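Local coordinates for protein charybdin (Charybdis maritima, PDB 2B7U) that is a plant ribosome-inactivating protein, a single chain that combines a mixed beta sheet with a largely helical remainder, at residues V45-N50 and I73-L78; G89-L94 and H103-S108. All coordinates share one frame; numbering follows the deposited sequence.

Contact 1. Residues V45-N50 and I73-L78; sequences VLPLYN and IHRDDL
Pro47 O and Asp76 O share one water. The water donates to Pro47 O at 2.8 Å and to Asp76 O at 2.8 Å, and so joins two carbonyls that cannot bond to each other. The two segments make no direct hydrogen bond to one another. Leu46 has the largest share of the loop's side, and Asp76 that of the other. Leu46 CG stands anti to the carbonyl carbon (chi1 -67°), and its two methyls part over neighbouring carbonyl oxygens. CD2 lies 3.4 Å from Arg75 O, and CD1 lies 3.4 Å from Asp76 O. Leu46 CD1 also packs against Leu78 CG at 4.1 Å. Asp76 O thus meets both the water and a methyl. The ring of Pro47 also borders Arg75 O, with CD as its nearest atom. Its CG sits 4.0 Å from Arg75 NE, where the ring and the arginine chain cross at about a right angle. That chain runs extended from CG to NE, with CG anti to the backbone N (chi1 -169°). Its NH1 makes a weak hydrogen bond to Leu35 O, while NH2 lies close to Arg56 NH2, a like charge that may cost some energy. Leu48 comes from farther along the loop. Its CD2 rests 3.4 Å from Asp76 CB and touches Asp76 OD2 too.

The contact sets the loop after strand 43-45 against the turn that ends strand 67-74. Leu46 is also tied to Gln245 through its carbonyl O and to Val243 through its backbone. Hydrocarbon therefore lines the carbonyl oxygens of the turn. The union rests on methyl and ring packing plus one bridging water, with the polar backbone of Leu46 bonded to residues outside the pair.

Contact 2. Residues G89-L94 and H103-S108; sequences GKWLEL and HLIEGS
His103 CB approaches Glu93 OE2 at 3.6 Å. The imidazole turns toward the end of its own segment, and ND1 donates to Ser108 OG almost straight (172°) and in the ring plane. Leu104 N donates to Glu93 OE1 at 2.8 Å and meets the syn lone pair of that oxygen. Its CB packs against that same oxygen. Ile105 N gives the next bond, 3.0 Å to Glu93 OE2, coming from above the carboxylate plane (45° out of it). Glu93 reaches both amides with an extended chain, its CG anti to the backbone N (chi1 176°). Ile105 CG2 lies over one face of Trp91, a CH-pi contact 4.1 Å from the centroid of the five-membered ring. Arg72 makes a cation-pi contact with Trp91 as well. Ile105 to Ser108 forms a type II beta turn, which leads into strand 109-110, the edge strand parallel to 91-93. Within it, Gly107 O accepts from a water that in turn accepts from Trp91 N. Ser108 OG is 2.7 Å from Glu93 OE2 and 3.0 Å from Ile105 O, and its one proton could go to either. Ser108 CA makes a CA-H...O contact with Trp91 O, 3.2 Å away.

How the contacts relate
Contact 1 closes before contact 2 opens along the chain, and their centres lie 20 Å apart. Both reach the same six-stranded mixed sheet. Contact 1 lies at the end of strand 67-74, its centre about 11 Å from the centre of the chain. Contact 2 sits on the side of strands 91-93 and 109-110, its centre about 19 Å from the centre of the chain. They meet where His74 CE1 packs against Leu104 CD1 at 3.7 Å. Arg81, on the intervening strand 80-84, touches both sides: it hydrogen-bonds His74 NE2 and Leu94 O, and Leu104 packs on it.

Contact 1. Residues V45-N50 and I73-L78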
ATOM      1  N   VAL A  45      12.372   7.057  -0.121  1.00 14.88           N
ATOM      2  CA  VAL A  45      11.393   8.135  -0.020  1.00 15.43           C
ATOM      3  C   VAL A  45      10.652   8.241  -1.370  1.00 15.61           C
ATOM      4  O   VAL A  45      11.261   8.279  -2.426  1.00 15.86           O
ATOM      5  CB  VAL A  45      12.058   9.452   0.358  1.00 16.12           C
ATOM      6  CG1 VAL A  45      11.024  10.552   0.547  1.00 17.78           C
ATOM      7  CG2 VAL A  45      12.904   9.272   1.639  1.00 16.78           C
ATOM      8  N   LEU A  46       9.336   8.304  -1.300  1.00 14.38           N
ATOM      9  CA  LEU A  46       8.479   8.363  -2.490  1.00 14.71           C
ATOM     10  C   LEU A  46       8.542   9.749  -3.121  1.00 14.89           C
ATOM     11  O   LEU A  46       8.877  10.751  -2.457  1.00 14.78           O
ATOM     12  CB  LEU A  46       7.047   8.046  -2.108  1.00 14.34           C
ATOM     13  CG  LEU A  46       6.847   6.603  -1.648  1.00 14.35           C
ATOM     14  CD1 LEU A  46       5.500   6.415  -0.991  1.00 14.93           C
ATOM     15  CD2 LEU A  46       7.006   5.617  -2.767  1.00 17.26           C
ATOM     16  N   PRO A  47       8.185   9.823  -4.410  1.00 15.77           N
ATOM     17  CA  PRO A  47       8.118  11.131  -5.045  1.00 17.75           C
ATOM     18  C   PRO A  47       7.112  12.052  -4.390  1.00 19.81           C
ATOM     19  O   PRO A  47       6.168  11.579  -3.805  1.00 18.45           O
ATOM     20  CB  PRO A  47       7.672  10.834  -6.473  1.00 17.44           C
ATOM     21  CG  PRO A  47       7.391   9.414  -6.567  1.00 17.78           C
ATOM     22  CD  PRO A  47       7.799   8.720  -5.301  1.00 15.70           C
ATOM     23  N   LEU A  48       7.395  13.348  -4.456  1.00 24.44           N
ATOM     24  CA  LEU A  48       6.453  14.457  -4.244  1.00 29.37           C
ATOM     25  C   LEU A  48       7.121  15.841  -4.253  1.00 33.32           C
ATOM     26  O   LEU A  48       7.074  16.643  -3.294  1.00 35.00           O
ATOM     27  CB  LEU A  48       5.446  14.272  -3.118  1.00 30.35           C
ATOM     28  CG  LEU A  48       4.152  13.569  -3.491  1.00 30.13           C
ATOM     29  CD1 LEU A  48       2.919  14.139  -2.867  1.00 31.19           C
ATOM     30  CD2 LEU A  48       3.986  13.512  -5.034  1.00 29.96           C
ATOM     31  N   TYR A  49       7.739  16.060  -5.410  1.00 38.57           N
ATOM     32  CA  TYR A  49       8.084  17.368  -5.965  1.00 41.74           C
ATOM     33  C   TYR A  49       6.988  17.675  -7.006  1.00 43.94           C
ATOM     34  O   TYR A  49       6.429  18.784  -7.043  1.00 44.79           O
ATOM     35  CB  TYR A  49       9.484  17.333  -6.612  1.00 42.80           C
ATOM     36  CG  TYR A  49       9.882  15.973  -7.177  1.00 43.99           C
ATOM     37  CD1 TYR A  49      10.331  14.944  -6.336  1.00 45.41           C
ATOM     38  CD2 TYR A  49       9.788  15.708  -8.541  1.00 45.62           C
ATOM     39  CE1 TYR A  49      10.675  13.697  -6.836  1.00 44.71           C
ATOM     40  CE2 TYR A  49      10.134  14.459  -9.058  1.00 45.34           C
ATOM     41  CZ  TYR A  49      10.580  13.460  -8.203  1.00 45.10           C
ATOM     42  OH  TYR A  49      10.929  12.230  -8.734  1.00 45.03           O
ATOM     43  N   ASN A  50       6.695  16.674  -7.843  1.00 46.07           N
ATOM     44  CA  ASN A  50       5.462  16.611  -8.648  1.00 47.44           C
ATOM     45  C   ASN A  50       4.203  16.751  -7.788  1.00 48.50           C
ATOM     46  O   ASN A  50       4.146  16.230  -6.677  1.00 49.24           O
ATOM     47  CB  ASN A  50       5.397  15.291  -9.443  1.00 47.72           C
ATOM     48  CG  ASN A  50       5.740  14.049  -8.595  1.00 48.07           C
ATOM     49  OD1 ASN A  50       4.875  13.477  -7.919  1.00 47.45           O
ATOM     50  ND2 ASN A  50       7.000  13.610  -8.666  1.00 47.75           N
ATOM     51  N   ILE A  73      -1.808   1.477  -8.966  1.00 12.66           N
ATOM     52  CA  ILE A  73      -1.578   2.067  -7.644  1.00 13.32           C
ATOM     53  C   ILE A  73      -0.857   3.406  -7.791  1.00 13.38           C
ATOM     54  O   ILE A  73       0.057   3.528  -8.594  1.00 13.39           O
ATOM     55  CB  ILE A  73      -0.719   1.086  -6.815  1.00 13.67           C
ATOM     56  CG1 ILE A  73      -1.458  -0.255  -6.675  1.00 14.24           C
ATOM     57  CG2 ILE A  73      -0.408   1.650  -5.437  1.00 15.03           C
ATOM     58  CD1 ILE A  73      -0.662  -1.386  -6.061  1.00 15.88           C
ATOM     59  N   HIS A  74      -1.222   4.378  -6.958  1.00 13.12           N
ATOM     60  CA  HIS A  74      -0.511   5.659  -6.916  1.00 14.49           C
ATOM     61  C   HIS A  74       0.927   5.507  -6.404  1.00 15.26           C
ATOM     62  O   HIS A  74       1.163   4.872  -5.372  1.00 15.45           O
ATOM     63  CB  HIS A  74      -1.234   6.639  -6.008  1.00 14.75           C
ATOM     64  CG  HIS A  74      -2.534   7.105  -6.541  1.00 16.50           C
ATOM     65  ND1 HIS A  74      -2.644   8.206  -7.359  1.00 16.96           N
ATOM     66  CD2 HIS A  74      -3.788   6.629  -6.369  1.00 17.23           C
ATOM     67  CE1 HIS A  74      -3.918   8.385  -7.671  1.00 18.44           C
ATOM     68  NE2 HIS A  74      -4.637   7.448  -7.067  1.00 17.66           N
ATOM     69  N   ARG A  75       1.875   6.116  -7.122  1.00 16.52           N
ATOM     70  CA  ARG A  75       3.284   5.953  -6.805  1.00 18.22           C
ATOM     71  C   ARG A  75       3.703   6.851  -5.663  1.00 18.94           C
ATOM     72  O   ARG A  75       4.716   6.577  -5.016  1.00 20.88           O
ATOM     73  CB  ARG A  75       4.164   6.197  -8.029  1.00 19.30           C
ATOM     74  CG  ARG A  75       5.568   5.767  -7.766  1.00 21.39           C
ATOM     75  CD  ARG A  75       6.511   5.982  -8.919  1.00 22.11           C
ATOM     76  NE  ARG A  75       7.895   5.875  -8.464  1.00 25.15           N
ATOM     77  CZ  ARG A  75       8.937   5.921  -9.281  1.00 26.67           C
ATOM     78  NH1 ARG A  75      10.170   5.829  -8.789  1.00 27.21           N
ATOM     79  NH2 ARG A  75       8.747   6.032 -10.594  1.00 28.68           N
ATOM     80  N   ASP A  76       2.942   7.905  -5.411  1.00 17.75           N
ATOM     81  CA  ASP A  76       3.308   8.850  -4.363  1.00 17.97           C
ATOM     82  C   ASP A  76       2.734   8.500  -2.994  1.00 18.05           C
ATOM     83  O   ASP A  76       3.340   8.789  -1.982  1.00 18.94           O
ATOM     84  CB  ASP A  76       2.987  10.300  -4.778  1.00 17.87           C
ATOM     85  CG  ASP A  76       1.540  10.502  -5.172  1.00 21.54           C
ATOM     86  OD1 ASP A  76       0.789   9.507  -5.342  1.00 21.89           O
ATOM     87  OD2 ASP A  76       1.172  11.675  -5.361  1.00 26.87           O
ATOM     88  N   ASP A  77       1.567   7.880  -2.935  1.00 17.17           N
ATOM     89  CA  ASP A  77       1.000   7.509  -1.641  1.00 17.45           C
ATOM     90  C   ASP A  77       0.640   6.035  -1.475  1.00 16.60           C
ATOM     91  O   ASP A  77       0.151   5.659  -0.418  1.00 16.65           O
ATOM     92  CB  ASP A  77      -0.171   8.436  -1.287  1.00 17.82           C
ATOM     93  CG  ASP A  77      -1.352   8.269  -2.188  1.00 20.85           C
ATOM     94  OD1 ASP A  77      -2.351   9.021  -2.030  1.00 24.51           O
ATOM     95  OD2 ASP A  77      -1.320   7.390  -3.065  1.00 20.96           O
ATOM     96  N   LEU A  78       0.932   5.213  -2.481  1.00 14.99           N
ATOM     97  CA  LEU A  78       0.685   3.780  -2.477  1.00 15.69           C
ATOM     98  C   LEU A  78      -0.785   3.389  -2.288  1.00 15.55           C
ATOM     99  O   LEU A  78      -1.102   2.277  -1.874  1.00 17.02           O
ATOM    100  CB  LEU A  78       1.590   3.074  -1.451  1.00 16.10           C
ATOM    101  CG  LEU A  78       3.077   3.233  -1.737  0.65 17.23           C
ATOM    102  CD1 LEU A  78       3.916   2.412  -0.733  0.65 14.86           C
ATOM    103  CD2 LEU A  78       3.443   2.883  -3.150  0.65 16.28           C
TER
HETATM  104  O   HOH W   1       4.973  10.928  -1.367  1.00 16.25           O

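Contact 2. Residues G89-L94 and H103-S108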
ATOM      1  N   GLY A  89     -10.714  -7.073 -20.364  1.00 25.45           N
ATOM      2  CA  GLY A  89      -9.718  -6.048 -20.011  1.00 24.55           C
ATOM      3  C   GLY A  89     -10.364  -4.777 -19.474  1.00 23.44           C
ATOM      4  O   GLY A  89      -9.776  -3.705 -19.555  1.00 23.58           O
ATOM      5  N   LYS A  90     -11.572  -4.911 -18.929  1.00 22.42           N
ATOM      6  CA  LYS A  90     -12.336  -3.797 -18.381  1.00 21.99           C
ATOM      7  C   LYS A  90     -11.640  -3.300 -17.121  1.00 20.43           C
ATOM      8  O   LYS A  90     -11.283  -4.104 -16.274  1.00 20.16           O
ATOM      9  CB  LYS A  90     -13.746  -4.247 -18.031  1.00 22.30           C
ATOM     10  CG  LYS A  90     -14.581  -3.253 -17.260  1.00 23.51           C
ATOM     11  CD  LYS A  90     -15.913  -3.862 -16.892  1.00 25.30           C
ATOM     12  CE  LYS A  90     -16.893  -2.842 -16.390  1.00 29.07           C
ATOM     13  NZ  LYS A  90     -16.838  -2.727 -14.924  1.00 33.31           N
ATOM     14  N   TRP A  91     -11.448  -1.983 -17.031  1.00 19.06           N
ATOM     15  CA  TRP A  91     -10.893  -1.328 -15.845  1.00 18.25           C
ATOM     16  C   TRP A  91     -11.988  -0.856 -14.909  1.00 18.06           C
ATOM     17  O   TRP A  91     -12.971  -0.252 -15.352  1.00 18.18           O
ATOM     18  CB  TRP A  91     -10.037  -0.130 -16.249  1.00 18.46           C
ATOM     19  CG  TRP A  91      -8.705  -0.538 -16.729  1.00 16.66           C
ATOM     20  CD1 TRP A  91      -8.312  -0.699 -18.019  1.00 18.34           C
ATOM     21  CD2 TRP A  91      -7.559  -0.844 -15.920  1.00 17.06           C
ATOM     22  NE1 TRP A  91      -6.997  -1.082 -18.067  1.00 18.46           N
ATOM     23  CE2 TRP A  91      -6.508  -1.187 -16.796  1.00 18.07           C
ATOM     24  CE3 TRP A  91      -7.316  -0.865 -14.544  1.00 18.01           C
ATOM     25  CZ2 TRP A  91      -5.222  -1.535 -16.328  1.00 17.33           C
ATOM     26  CZ3 TRP A  91      -6.053  -1.229 -14.090  1.00 17.87           C
ATOM     27  CH2 TRP A  91      -5.024  -1.565 -14.981  1.00 18.38           C
ATOM     28  N   LEU A  92     -11.815  -1.173 -13.630  1.00 16.86           N
ATOM     29  CA  LEU A  92     -12.654  -0.681 -12.550  1.00 16.75           C
ATOM     30  C   LEU A  92     -11.814   0.275 -11.741  1.00 16.03           C
ATOM     31  O   LEU A  92     -10.651  -0.007 -11.487  1.00 16.83           O
ATOM     32  CB  LEU A  92     -13.083  -1.817 -11.631  1.00 16.80           C
ATOM     33  CG  LEU A  92     -14.117  -2.834 -12.108  1.00 18.87           C
ATOM     34  CD1 LEU A  92     -15.385  -2.112 -12.504  1.00 20.25           C
ATOM     35  CD2 LEU A  92     -13.575  -3.695 -13.216  1.00 19.49           C
ATOM     36  N   GLU A  93     -12.410   1.382 -11.310  1.00 16.41           N
ATOM     37  CA  GLU A  93     -11.693   2.414 -10.595  1.00 16.01           C
ATOM     38  C   GLU A  93     -12.387   2.777  -9.284  1.00 14.83           C
ATOM     39  O   GLU A  93     -13.606   2.964  -9.255  1.00 14.55           O
ATOM     40  CB  GLU A  93     -11.569   3.652 -11.512  1.00 15.66           C
ATOM     41  CG  GLU A  93     -10.932   4.843 -10.869  1.00 18.00           C
ATOM     42  CD  GLU A  93     -10.632   5.978 -11.827  1.00 18.51           C
ATOM     43  OE1 GLU A  93     -10.361   7.092 -11.306  1.00 24.04           O
ATOM     44  OE2 GLU A  93     -10.656   5.772 -13.061  1.00 20.46           O
ATOM     45  N   LEU A  94     -11.601   2.909  -8.221  1.00 15.16           N
ATOM     46  CA  LEU A  94     -12.098   3.252  -6.895  1.00 16.71           C
ATOM     47  C   LEU A  94     -12.368   4.745  -6.824  1.00 18.02           C
ATOM     48  O   LEU A  94     -11.654   5.547  -7.413  1.00 18.49           O
ATOM     49  CB  LEU A  94     -11.088   2.847  -5.811  1.00 16.60           C
ATOM     50  CG  LEU A  94     -11.022   1.332  -5.558  1.00 18.30           C
ATOM     51  CD1 LEU A  94     -10.194   0.599  -6.598  1.00 21.53           C
ATOM     52  CD2 LEU A  94     -10.448   1.025  -4.165  1.00 20.28           C
ATOM     53  N   HIS A 103     -12.077  10.619 -14.327  1.00 30.38           N
ATOM     54  CA  HIS A 103     -11.447   9.296 -14.197  1.00 29.30           C
ATOM     55  C   HIS A 103      -9.918   9.362 -14.281  1.00 28.10           C
ATOM     56  O   HIS A 103      -9.355   9.910 -15.234  1.00 28.38           O
ATOM     57  CB  HIS A 103     -11.966   8.341 -15.277  1.00 29.63           C
ATOM     58  CG  HIS A 103     -13.431   8.038 -15.170  1.00 30.64           C
ATOM     59  ND1 HIS A 103     -13.915   6.755 -15.032  1.00 30.98           N
ATOM     60  CD2 HIS A 103     -14.517   8.848 -15.186  1.00 31.85           C
ATOM     61  CE1 HIS A 103     -15.233   6.788 -14.962  1.00 32.00           C
ATOM     62  NE2 HIS A 103     -15.624   8.045 -15.055  1.00 32.15           N
ATOM     63  N   LEU A 104      -9.250   8.786 -13.286  1.00 26.17           N
ATOM     64  CA  LEU A 104      -7.788   8.655 -13.314  1.00 25.01           C
ATOM     65  C   LEU A 104      -7.342   7.534 -14.265  1.00 23.87           C
ATOM     66  O   LEU A 104      -6.177   7.480 -14.662  1.00 23.64           O
ATOM     67  CB  LEU A 104      -7.248   8.415 -11.905  1.00 25.06           C
ATOM     68  CG  LEU A 104      -7.242   9.623 -10.962  1.00 26.22           C
ATOM     69  CD1 LEU A 104      -7.075   9.175  -9.514  1.00 27.51           C
ATOM     70  CD2 LEU A 104      -6.152  10.632 -11.347  1.00 28.03           C
ATOM     71  N   ILE A 105      -8.253   6.615 -14.575  1.00 22.37           N
ATOM     72  CA  ILE A 105      -8.018   5.549 -15.527  1.00 21.88           C
ATOM     73  C   ILE A 105      -9.007   5.691 -16.699  1.00 23.15           C
ATOM     74  O   ILE A 105     -10.218   5.527 -16.541  1.00 22.36           O
ATOM     75  CB  ILE A 105      -8.170   4.175 -14.840  1.00 21.90           C
ATOM     76  CG1 ILE A 105      -7.196   4.080 -13.657  1.00 21.16           C
ATOM     77  CG2 ILE A 105      -7.937   3.047 -15.847  1.00 21.25           C
ATOM     78  CD1 ILE A 105      -7.410   2.868 -12.774  1.00 20.31           C
ATOM     79  N   GLU A 106      -8.497   6.015 -17.880  1.00 24.80           N
ATOM     80  CA  GLU A 106      -9.378   6.289 -19.000  1.00 26.14           C
ATOM     81  C   GLU A 106     -10.221   5.069 -19.329  1.00 25.32           C
ATOM     82  O   GLU A 106      -9.706   3.954 -19.442  1.00 25.93           O
ATOM     83  CB  GLU A 106      -8.585   6.708 -20.240  1.00 26.48           C
ATOM     84  CG  GLU A 106      -9.464   7.067 -21.448  1.00 27.29           C
ATOM     85  CD  GLU A 106      -8.656   7.302 -22.718  1.00 29.15           C
ATOM     86  OE1 GLU A 106      -7.424   7.524 -22.616  1.00 35.69           O
ATOM     87  OE2 GLU A 106      -9.254   7.263 -23.814  1.00 34.66           O
ATOM     88  N   GLY A 107     -11.524   5.284 -19.469  1.00 25.36           N
ATOM     89  CA  GLY A 107     -12.438   4.235 -19.897  1.00 24.54           C
ATOM     90  C   GLY A 107     -12.926   3.329 -18.780  1.00 24.03           C
ATOM     91  O   GLY A 107     -13.663   2.372 -19.032  1.00 23.79           O
ATOM     92  N   SER A 108     -12.534   3.633 -17.550  1.00 22.86           N
ATOM     93  CA  SER A 108     -12.919   2.816 -16.398  1.00 22.30           C
ATOM     94  C   SER A 108     -14.379   3.006 -15.984  1.00 22.50           C
ATOM     95  O   SER A 108     -15.009   4.026 -16.278  1.00 21.80           O
ATOM     96  CB  SER A 108     -12.014   3.125 -15.195  1.00 22.14           C
ATOM     97  OG  SER A 108     -12.308   4.395 -14.648  1.00 21.20           O
TER
HETATM   98  O   HOH W   2     -12.280  -0.455 -19.310  1.00 28.57           O